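Local structure of possible thiamine biosynthesis enzyme (Candida albicans, 2X7Q) at residues P15-A20 and K220-A225; H89-Y94 and D210-K215; S107-V112 and L118-V123; S171-W176 and K191-I196. The protein is of unknown function but has the periplasmic binding protein fold and, like SsuA/TauA-type solute-binding relatives, may bind a small solute, possibly linked to thiamine biosynthesis. The protein carries 1 engineered substitution. All blocks are in the same frame, centred on the assembly; numbering follows the deposited sequence.

Contact 1 (P15-A20 and K220-A225); sequences PTLKVA and KNFIDA
Phe222 extends from its helix to Leu17 and Val19, the two strand side chains directed toward it. The phenylalanine stands with CG anti to the backbone N (chi1 170°), which sends the ring away from the helix and toward the strand. Val19 comes from the opposite direction and sets both methyls against the outer end of the ring: CG2 is 3.7 Å from Phe222 CE1, and CG1 is 3.8 Å from Phe222 CZ. The CG2 methyl makes an off-centre CH-pi contact, 4.1 Å from the Phe222 ring centroid and 30° off the ring normal. Leu17 crosses the phenylalanine at about a right angle and touches its root, with Leu17 CD2 3.9 Å from Phe222 CB. Nothing polar passes between the segments. Within the helix, Lys220 NZ and Asp224 OD2 (3.0 Å, on the syn lone pair of the carboxylate) form a salt bridge across one turn. Ile46 and Ile69, from the strands flanking 17-21, also touch Phe222, so the ring spans three neighbouring strands. A helix lying on its parallel strands through apolar side chains is the alpha/beta layering of a periplasmic binding protein lobe.

Contact 2 (H89-Y94 and D210-K215); sequences HVLDTY and DSLQAK
A leucine methyl lies over one face of an imidazole: Leu212 CD2 is 3.9 Å from the centroid of the His89 ring and only 18° off its normal, a CH-pi contact. The methyl is shifted somewhat toward the rim, and its nearest ring atoms are CG and CD2 of His89, each 3.8 Å away. Leu212 keeps CG anti to its backbone N (chi1 -178°), extending the side chain from the helix and dividing its two methyls between two targets. While CD2 takes the histidine, CD1 meets Leu91 CD2 at 4.1 Å, the two leucines sliding past each other in opposite directions. Strand 88-95 forms the border of a five-stranded mixed sheet with the 2-1-3-5-4 strand order of a type II periplasmic binding protein lobe, and helix 209-214 follows directly on its neighbour, strand 203-208. Between the two strands, Leu91 and Asp92 both face Val205 in a classic beta bulge. Just past it, Thr93 N donates to Asp92 OD2 (2.6 Å, 149° at the hydrogen), on the anti side and tilted out of the carboxylate plane, and Asp92 OD1 accepts from Gly269 N. Next to Leu212 in the helix, Ser211 OG is hydrogen-bonded to Asp68, which also forms a salt bridge with Lys215.

Contact 3 (S107-V112 and L118-V123); sequences SNRDDV and LKRIGV
Arg109 brings its guanidinium up to that of Arg120, NH2 of Arg109 lying 3.7 Å from NH2 of Arg120 with the two planes turned 77° apart. A shared carboxylate probably makes this closeness tolerable: Asp172 OD1 forms salt bridges with the NH2 of both arginines, so its negative charge probably offsets the two positive ones. The chain of Arg109 bends at chi2 and chi3 (-68° and -58°), folding back over its own turn. There it grips Asp111 side-on. NH2 of Arg109 gives a nearly straight bond of 2.8 Å to Asp111 OD2, almost in the guanidinium plane, while NE of Arg109 reaches Asp111 OD1 at 2.9 Å from a more tilted position. Its remaining nitrogen, NH1, donates to the backbone carbonyls of Val162 and Ser171, and this set of bonds fixes the rotation of the group. Residues 109 to 112 form a type I beta turn, closed by Val112 N to Arg109 O at 3.2 Å. Val112, last in line, turns inward and sets CG1 3.7 Å from Leu118 CD2, the two side chains crossing at about a right angle. This turn belongs to the connection from strand 100-106 to strand 120-123, with Val112 touching Thr105 and Leu118 touching Val103 of the former, while Arg120 leans on Gln148 and Gln150 of strand 148-151 and Ile121 packs on helix 129-141.

Contact 4 (S171-W176 and K191-I196); sequences SDAFMW and KQIDQI
Two strands that are next-but-one neighbours in the mixed sheet of the second lobe meet here over the strand between them. The sheet has the strand order of a type II periplasmic binding protein domain, and both 173-177 and 190-197 pair antiparallel with strand 100-106, so their touching parts run in much the same direction, 28° apart. With that strand in between, the backbones stay well separated and no hydrogen bond joins the segments; side chains on one face of the sheet do the touching. Selenomethionine Met175 makes the main contact. Its chain is extended as far as the selenium and then bends (chi3 57°), swinging the terminal methyl across to Ile196, where Met175 CE comes within 3.4 Å of Ile196 CG2. That is tighter than ordinary carbon-carbon contact. With CG1 of the isoleucine anti to the backbone N (chi1 178°), CG2 falls between the backbone N and the carbonyl carbon, and it is this branch that meets Met175. Two residues earlier in the chain, Ala173 makes a looser touch, its CB 4.3 Å from Ile193 CD1. In the second strand Asp194 folds back on the chain, and Gln195 N donates to Asp194 OD1 at 2.7 Å from above the carboxylate plane. Met133 of helix 129-141 covers both Met175 and Ile196, and Val136 of that helix adds to the cover of Ile196. Phe174, whose side chain points the other way, packs against helix 155-162, so helices lie over both faces of the sheet.

The four contacts fall into two pairs, one for each lobe. Contacts 1 and 2 share the sheet of the first lobe, their centres about 10 Å apart, and touch through Lys215, whose NZ is 3.1 Å from Thr16 O. Contacts 3 and 4 share the second sheet, about 8 Å apart between centres, with strands 120-123 and 173-177 side by side. Between the pairs, centres lie about 34 to 42 Å apart, on opposite sides of the chain's centre. Contacts 3 and 4 come in succession along the chain; contacts 1 and 2 begin before and finish after them. The chain thus lays down four strands of one sheet, crosses to build the other lobe, then returns to add the fifth, 203-208, and the helices that follow, as in two-lobed solute-binding proteins.

Contact 1 (P15-A20 and K220-A225)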
# COMPACT_ATOMS: atom_id res chain seq x y z
N PRO A 15 15.85 -3.18 21.13
CA PRO A 15 16.53 -2.19 20.29
C PRO A 15 15.54 -1.24 19.63
O PRO A 15 14.39 -1.61 19.37
CB PRO A 15 17.22 -3.05 19.23
CG PRO A 15 16.45 -4.33 19.20
CD PRO A 15 16.03 -4.55 20.63
N THR A 16 15.99 -0.02 19.34
CA THR A 16 15.15 0.98 18.69
C THR A 16 14.68 0.48 17.33
O THR A 16 15.35 -0.32 16.68
CB THR A 16 15.91 2.31 18.50
OG1 THR A 16 16.40 2.76 19.76
CG2 THR A 16 14.98 3.37 17.91
N LEU A 17 13.51 0.95 16.91
CA LEU A 17 12.90 0.47 15.68
C LEU A 17 12.45 1.63 14.79
O LEU A 17 11.56 2.40 15.17
CB LEU A 17 11.71 -0.43 16.01
CG LEU A 17 11.38 -1.54 15.01
CD1 LEU A 17 12.53 -2.51 14.90
CD2 LEU A 17 10.11 -2.25 15.44
N LYS A 18 13.06 1.75 13.62
CA LYS A 18 12.68 2.78 12.66
C LYS A 18 11.61 2.25 11.71
O LYS A 18 11.87 1.37 10.90
CB LYS A 18 13.89 3.27 11.87
CG LYS A 18 15.00 3.85 12.74
CD LYS A 18 16.12 4.45 11.89
CE LYS A 18 15.63 5.64 11.10
NZ LYS A 18 16.71 6.23 10.26
N VAL A 19 10.40 2.79 11.82
CA VAL A 19 9.27 2.31 11.03
C VAL A 19 8.86 3.32 9.96
O VAL A 19 8.46 4.44 10.26
CB VAL A 19 8.06 2.00 11.93
CG1 VAL A 19 6.88 1.53 11.09
CG2 VAL A 19 8.42 0.96 12.97
N ALA A 20 8.95 2.90 8.70
CA ALA A 20 8.55 3.74 7.57
C ALA A 20 7.08 3.52 7.24
O ALA A 20 6.64 2.38 7.09
CB ALA A 20 9.41 3.45 6.36
N LYS A 220 8.01 -8.24 16.96
CA LYS A 220 6.82 -8.92 17.47
C LYS A 220 5.99 -7.98 18.34
O LYS A 220 4.78 -7.84 18.16
CB LYS A 220 7.19 -10.18 18.26
CG LYS A 220 6.00 -10.89 18.89
CD LYS A 220 6.45 -12.05 19.77
CE LYS A 220 5.26 -12.72 20.47
NZ LYS A 220 4.50 -11.74 21.31
N ASN A 221 6.66 -7.34 19.30
CA ASN A 221 6.00 -6.39 20.19
C ASN A 221 5.38 -5.22 19.42
O ASN A 221 4.32 -4.72 19.79
CB ASN A 221 6.98 -5.87 21.25
CG ASN A 221 7.25 -6.87 22.34
OD1 ASN A 221 6.43 -7.05 23.25
ND2 ASN A 221 8.39 -7.54 22.27
N PHE A 222 6.06 -4.79 18.36
CA PHE A 222 5.54 -3.72 17.51
C PHE A 222 4.22 -4.15 16.88
O PHE A 222 3.25 -3.39 16.87
CB PHE A 222 6.55 -3.35 16.43
CG PHE A 222 6.00 -2.43 15.38
CD1 PHE A 222 5.87 -1.07 15.62
CD2 PHE A 222 5.61 -2.92 14.14
CE1 PHE A 222 5.36 -0.22 14.65
CE2 PHE A 222 5.10 -2.08 13.17
CZ PHE A 222 4.98 -0.73 13.43
N ILE A 223 4.19 -5.37 16.35
CA ILE A 223 2.98 -5.91 15.73
C ILE A 223 1.85 -6.00 16.75
O ILE A 223 0.70 -5.68 16.45
CB ILE A 223 3.23 -7.29 15.11
CG1 ILE A 223 4.27 -7.19 13.99
CG2 ILE A 223 1.94 -7.88 14.58
CD1 ILE A 223 4.56 -8.51 13.30
N ASP A 224 2.18 -6.45 17.96
CA ASP A 224 1.20 -6.54 19.04
C ASP A 224 0.66 -5.15 19.39
O ASP A 224 -0.52 -4.99 19.67
CB ASP A 224 1.81 -7.20 20.27
CG ASP A 224 2.09 -8.68 20.07
OD1 ASP A 224 1.58 -9.25 19.09
OD2 ASP A 224 2.81 -9.27 20.89
N ALA A 225 1.54 -4.15 19.36
CA ALA A 225 1.14 -2.78 19.64
C ALA A 225 0.20 -2.27 18.55
O ALA A 225 -0.77 -1.57 18.82
CB ALA A 225 2.36 -1.88 19.76

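Contact 2 (H89-Y94 and D210-K215)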
# COMPACT_ATOMS: atom_id res chain seq x y z
N HIS A 89 11.02 -9.36 3.52
CA HIS A 89 10.14 -10.33 4.16
C HIS A 89 8.77 -9.74 4.50
O HIS A 89 8.68 -8.70 5.16
CB HIS A 89 10.79 -10.88 5.44
CG HIS A 89 11.92 -11.82 5.18
ND1 HIS A 89 13.20 -11.39 4.90
CD2 HIS A 89 11.97 -13.18 5.16
CE1 HIS A 89 13.99 -12.44 4.72
NE2 HIS A 89 13.26 -13.53 4.88
N VAL A 90 7.72 -10.40 4.03
CA VAL A 90 6.36 -10.02 4.38
C VAL A 90 5.93 -10.75 5.65
O VAL A 90 5.72 -11.96 5.63
CB VAL A 90 5.37 -10.34 3.25
CG1 VAL A 90 3.95 -9.99 3.67
CG2 VAL A 90 5.75 -9.60 1.98
N LEU A 91 5.80 -10.00 6.74
CA LEU A 91 5.54 -10.59 8.05
C LEU A 91 4.06 -10.89 8.29
O LEU A 91 3.70 -12.00 8.70
CB LEU A 91 6.07 -9.68 9.15
CG LEU A 91 7.57 -9.41 9.12
CD1 LEU A 91 7.96 -8.42 10.21
CD2 LEU A 91 8.35 -10.70 9.27
N ASP A 92 3.20 -9.91 8.03
CA ASP A 92 1.78 -10.06 8.30
C ASP A 92 0.95 -9.06 7.49
O ASP A 92 1.49 -8.20 6.81
CB ASP A 92 1.51 -9.88 9.80
CG ASP A 92 0.32 -10.69 10.28
OD1 ASP A 92 0.24 -10.98 11.49
OD2 ASP A 92 -0.54 -11.05 9.45
N THR A 93 -0.37 -9.20 7.58
CA THR A 93 -1.29 -8.31 6.87
C THR A 93 -1.72 -7.15 7.76
O THR A 93 -2.13 -7.35 8.91
CB THR A 93 -2.54 -9.06 6.39
OG1 THR A 93 -2.15 -10.15 5.55
CG2 THR A 93 -3.46 -8.13 5.62
N TYR A 94 -1.64 -5.93 7.23
CA TYR A 94 -2.03 -4.74 7.97
C TYR A 94 -3.48 -4.36 7.66
O TYR A 94 -4.25 -4.02 8.56
CB TYR A 94 -1.09 -3.58 7.63
CG TYR A 94 -1.44 -2.28 8.32
CD1 TYR A 94 -1.31 -2.14 9.69
CD2 TYR A 94 -1.90 -1.18 7.59
CE1 TYR A 94 -1.62 -0.95 10.33
CE2 TYR A 94 -2.22 0.01 8.21
CZ TYR A 94 -2.07 0.12 9.58
OH TYR A 94 -2.39 1.30 10.21
N ASP A 210 18.12 -8.23 7.53
CA ASP A 210 18.93 -7.72 8.62
C ASP A 210 18.12 -7.58 9.90
O ASP A 210 18.44 -8.18 10.93
CB ASP A 210 19.55 -6.37 8.24
CG ASP A 210 20.59 -6.49 7.15
OD1 ASP A 210 21.79 -6.32 7.46
OD2 ASP A 210 20.22 -6.74 5.99
N SER A 211 17.06 -6.78 9.83
CA SER A 211 16.23 -6.49 10.99
C SER A 211 15.52 -7.73 11.53
O SER A 211 15.30 -7.84 12.74
CB SER A 211 15.20 -5.41 10.65
OG SER A 211 15.83 -4.21 10.25
N LEU A 212 15.17 -8.65 10.65
CA LEU A 212 14.42 -9.84 11.06
C LEU A 212 15.24 -10.76 11.96
O LEU A 212 14.69 -11.40 12.86
CB LEU A 212 13.91 -10.61 9.84
CG LEU A 212 13.06 -11.85 10.13
CD1 LEU A 212 11.92 -11.52 11.09
CD2 LEU A 212 12.51 -12.46 8.85
N GLN A 213 16.55 -10.81 11.73
CA GLN A 213 17.42 -11.68 12.52
C GLN A 213 18.09 -10.93 13.66
O GLN A 213 18.63 -11.53 14.59
CB GLN A 213 18.48 -12.35 11.63
CG GLN A 213 19.57 -11.41 11.13
CD GLN A 213 20.75 -12.16 10.53
OE1 GLN A 213 21.29 -13.08 11.14
NE2 GLN A 213 21.15 -11.77 9.33
N ALA A 214 18.06 -9.60 13.59
CA ALA A 214 18.72 -8.76 14.58
C ALA A 214 17.73 -8.19 15.59
O ALA A 214 18.07 -7.98 16.75
CB ALA A 214 19.49 -7.64 13.90
N LYS A 215 16.51 -7.94 15.13
CA LYS A 215 15.50 -7.29 15.96
C LYS A 215 14.16 -8.03 15.89
O LYS A 215 13.12 -7.41 15.72
CB LYS A 215 15.32 -5.84 15.53
CG LYS A 215 16.60 -5.02 15.54
CD LYS A 215 16.34 -3.58 15.09
CE LYS A 215 17.63 -2.77 15.07
NZ LYS A 215 17.40 -1.36 14.66

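Contact 3 (S107-V112 and L118-V123)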
# COMPACT_ATOMS: atom_id res chain seq x y z
N SER A 107 -10.41 17.42 -16.73
CA SER A 107 -11.76 17.92 -16.53
C SER A 107 -12.51 18.04 -17.85
O SER A 107 -13.70 17.73 -17.93
CB SER A 107 -11.73 19.27 -15.82
OG SER A 107 -11.03 20.23 -16.57
N ASN A 108 -11.81 18.49 -18.89
CA ASN A 108 -12.39 18.64 -20.21
C ASN A 108 -11.62 17.86 -21.27
O ASN A 108 -10.78 18.43 -21.98
CB ASN A 108 -12.47 20.12 -20.60
CG ASN A 108 -13.17 20.33 -21.93
OD1 ASN A 108 -14.36 20.04 -22.07
ND2 ASN A 108 -12.44 20.85 -22.91
N ARG A 109 -11.90 16.57 -21.38
CA ARG A 109 -11.22 15.72 -22.34
C ARG A 109 -12.22 14.97 -23.23
O ARG A 109 -12.70 13.90 -22.86
CB ARG A 109 -10.31 14.71 -21.63
CG ARG A 109 -9.20 15.34 -20.82
CD ARG A 109 -8.17 16.01 -21.71
NE ARG A 109 -7.58 15.07 -22.66
CZ ARG A 109 -6.55 14.28 -22.39
NH1 ARG A 109 -5.98 14.31 -21.20
NH2 ARG A 109 -6.08 13.46 -23.32
N ASP A 110 -12.52 15.54 -24.39
CA ASP A 110 -13.45 14.91 -25.33
C ASP A 110 -12.89 13.60 -25.87
O ASP A 110 -13.64 12.74 -26.33
CB ASP A 110 -13.77 15.86 -26.48
CG ASP A 110 -14.66 17.01 -26.07
OD1 ASP A 110 -15.05 17.07 -24.88
OD2 ASP A 110 -14.99 17.85 -26.93
N ASP A 111 -11.57 13.46 -25.81
CA ASP A 111 -10.90 12.28 -26.37
C ASP A 111 -10.85 11.11 -25.39
O ASP A 111 -10.55 9.98 -25.79
CB ASP A 111 -9.49 12.65 -26.83
CG ASP A 111 -8.63 13.20 -25.72
OD1 ASP A 111 -9.18 13.78 -24.76
OD2 ASP A 111 -7.39 13.06 -25.80
N VAL A 112 -11.15 11.38 -24.13
CA VAL A 112 -11.11 10.33 -23.11
C VAL A 112 -12.39 10.31 -22.27
O VAL A 112 -12.59 11.18 -21.41
CB VAL A 112 -9.90 10.50 -22.17
CG1 VAL A 112 -9.88 9.41 -21.12
CG2 VAL A 112 -8.61 10.49 -22.98
N LEU A 118 -7.82 4.55 -23.36
CA LEU A 118 -6.55 4.96 -22.77
C LEU A 118 -5.34 4.46 -23.56
O LEU A 118 -5.29 3.30 -23.97
CB LEU A 118 -6.46 4.51 -21.31
CG LEU A 118 -7.57 5.00 -20.39
CD1 LEU A 118 -7.29 4.59 -18.95
CD2 LEU A 118 -7.73 6.51 -20.50
N LYS A 119 -4.37 5.34 -23.76
CA LYS A 119 -3.12 4.98 -24.41
C LYS A 119 -1.93 5.47 -23.58
O LYS A 119 -1.05 4.69 -23.24
CB LYS A 119 -3.06 5.57 -25.82
CG LYS A 119 -4.11 5.03 -26.78
CD LYS A 119 -4.09 3.50 -26.83
CE LYS A 119 -2.71 2.97 -27.21
NZ LYS A 119 -2.26 3.47 -28.53
N ARG A 120 -1.92 6.76 -23.27
CA ARG A 120 -0.88 7.34 -22.44
C ARG A 120 -1.27 7.26 -20.97
O ARG A 120 -2.25 7.89 -20.54
CB ARG A 120 -0.63 8.80 -22.83
CG ARG A 120 -0.06 8.98 -24.23
CD ARG A 120 -0.01 10.44 -24.61
NE ARG A 120 -1.35 11.02 -24.71
CZ ARG A 120 -1.59 12.32 -24.89
NH1 ARG A 120 -0.60 13.18 -24.98
NH2 ARG A 120 -2.84 12.76 -24.96
N ILE A 121 -0.51 6.49 -20.20
CA ILE A 121 -0.80 6.30 -18.78
C ILE A 121 0.19 7.02 -17.88
O ILE A 121 1.39 6.73 -17.91
CB ILE A 121 -0.81 4.80 -18.42
CG1 ILE A 121 -1.85 4.05 -19.26
CG2 ILE A 121 -1.10 4.62 -16.93
CD1 ILE A 121 -3.26 4.58 -19.11
N GLY A 122 -0.31 7.95 -17.08
CA GLY A 122 0.53 8.68 -16.15
C GLY A 122 0.70 7.92 -14.85
O GLY A 122 -0.27 7.46 -14.25
N VAL A 123 1.95 7.78 -14.41
CA VAL A 123 2.25 7.08 -13.17
C VAL A 123 3.22 7.90 -12.32
O VAL A 123 4.02 8.65 -12.85
CB VAL A 123 2.86 5.69 -13.43
CG1 VAL A 123 1.91 4.84 -14.25
CG2 VAL A 123 4.20 5.83 -14.13

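Contact 4 (S171-W176 and K191-I196)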
# COMPACT_ATOMS: atom_id res chain seq x y z
N SER A 171 -1.02 13.20 -20.47
CA SER A 171 -1.45 11.82 -20.27
C SER A 171 -2.95 11.70 -20.52
O SER A 171 -3.69 12.69 -20.46
CB SER A 171 -1.11 11.34 -18.86
OG SER A 171 0.29 11.35 -18.64
N ASP A 172 -3.41 10.48 -20.80
CA ASP A 172 -4.83 10.24 -21.01
C ASP A 172 -5.53 9.95 -19.69
O ASP A 172 -6.69 10.34 -19.49
CB ASP A 172 -5.05 9.08 -21.99
CG ASP A 172 -4.67 9.44 -23.41
OD1 ASP A 172 -4.58 10.64 -23.72
OD2 ASP A 172 -4.46 8.51 -24.22
N ALA A 173 -4.83 9.28 -18.78
CA ALA A 173 -5.39 8.94 -17.48
C ALA A 173 -4.33 8.42 -16.51
O ALA A 173 -3.24 8.02 -16.92
CB ALA A 173 -6.50 7.91 -17.64
N PHE A 174 -4.67 8.44 -15.23
CA PHE A 174 -3.81 7.90 -14.19
C PHE A 174 -4.67 7.21 -13.14
O PHE A 174 -5.88 7.43 -13.09
CB PHE A 174 -2.96 9.00 -13.55
CG PHE A 174 -3.75 9.97 -12.72
CD1 PHE A 174 -4.34 11.08 -13.31
CD2 PHE A 174 -3.89 9.79 -11.36
CE1 PHE A 174 -5.06 11.98 -12.55
CE2 PHE A 174 -4.61 10.68 -10.59
CZ PHE A 174 -5.20 11.78 -11.19
N MSE A 175 -4.06 6.38 -12.30
CA MSE A 175 -4.80 5.66 -11.28
C MSE A 175 -4.31 6.03 -9.88
O MSE A 175 -3.11 6.07 -9.61
CB MSE A 175 -4.69 4.15 -11.50
CG MSE A 175 -5.18 3.70 -12.86
SE MSE A 175 -5.01 1.78 -13.13
CE MSE A 175 -6.07 1.17 -11.62
N TRP A 176 -5.26 6.31 -8.98
CA TRP A 176 -4.93 6.72 -7.63
C TRP A 176 -6.03 6.29 -6.67
O TRP A 176 -7.17 6.08 -7.08
CB TRP A 176 -4.74 8.24 -7.57
CG TRP A 176 -3.73 8.69 -6.57
CD1 TRP A 176 -3.98 9.29 -5.37
CD2 TRP A 176 -2.30 8.59 -6.68
NE1 TRP A 176 -2.79 9.57 -4.72
CE2 TRP A 176 -1.76 9.14 -5.50
CE3 TRP A 176 -1.44 8.07 -7.65
CZ2 TRP A 176 -0.38 9.20 -5.28
CZ3 TRP A 176 -0.08 8.13 -7.42
CH2 TRP A 176 0.44 8.69 -6.25
N LYS A 191 -11.65 14.06 -13.43
CA LYS A 191 -12.89 13.38 -13.78
C LYS A 191 -12.72 11.86 -13.79
O LYS A 191 -11.87 11.33 -14.49
CB LYS A 191 -13.37 13.86 -15.15
CG LYS A 191 -14.54 13.10 -15.72
CD LYS A 191 -14.99 13.74 -17.03
CE LYS A 191 -13.80 14.08 -17.91
NZ LYS A 191 -14.19 14.82 -19.13
N GLN A 192 -13.55 11.18 -13.00
CA GLN A 192 -13.48 9.72 -12.90
C GLN A 192 -14.12 9.05 -14.10
O GLN A 192 -15.21 9.44 -14.53
CB GLN A 192 -14.15 9.24 -11.61
CG GLN A 192 -14.23 7.72 -11.49
CD GLN A 192 -14.95 7.27 -10.24
OE1 GLN A 192 -15.85 6.44 -10.30
NE2 GLN A 192 -14.56 7.82 -9.10
N ILE A 193 -13.45 8.04 -14.63
CA ILE A 193 -13.97 7.29 -15.78
C ILE A 193 -14.10 5.81 -15.46
O ILE A 193 -14.73 5.06 -16.22
CB ILE A 193 -13.07 7.47 -17.02
CG1 ILE A 193 -11.66 6.94 -16.75
CG2 ILE A 193 -13.02 8.93 -17.44
CD1 ILE A 193 -10.73 7.05 -17.94
N ASP A 194 -13.52 5.38 -14.34
CA ASP A 194 -13.56 3.97 -13.95
C ASP A 194 -12.98 3.75 -12.56
O ASP A 194 -12.27 4.60 -12.02
CB ASP A 194 -12.81 3.13 -14.98
CG ASP A 194 -13.24 1.68 -14.97
OD1 ASP A 194 -14.16 1.32 -14.21
OD2 ASP A 194 -12.65 0.88 -15.73
N GLN A 195 -13.29 2.59 -11.98
CA GLN A 195 -12.73 2.18 -10.69
C GLN A 195 -12.31 0.72 -10.78
O GLN A 195 -12.64 0.04 -11.74
CB GLN A 195 -13.76 2.36 -9.57
CG GLN A 195 -14.12 3.81 -9.27
CD GLN A 195 -15.11 3.93 -8.12
OE1 GLN A 195 -15.63 2.94 -7.63
NE2 GLN A 195 -15.35 5.16 -7.68
N ILE A 196 -11.57 0.25 -9.77
CA ILE A 196 -11.14 -1.14 -9.75
C ILE A 196 -10.53 -1.54 -8.41
O ILE A 196 -9.60 -0.89 -7.92
CB ILE A 196 -10.13 -1.45 -10.88
CG1 ILE A 196 -9.66 -2.90 -10.80
CG2 ILE A 196 -8.95 -0.50 -10.82
CD1 ILE A 196 -8.67 -3.28 -11.88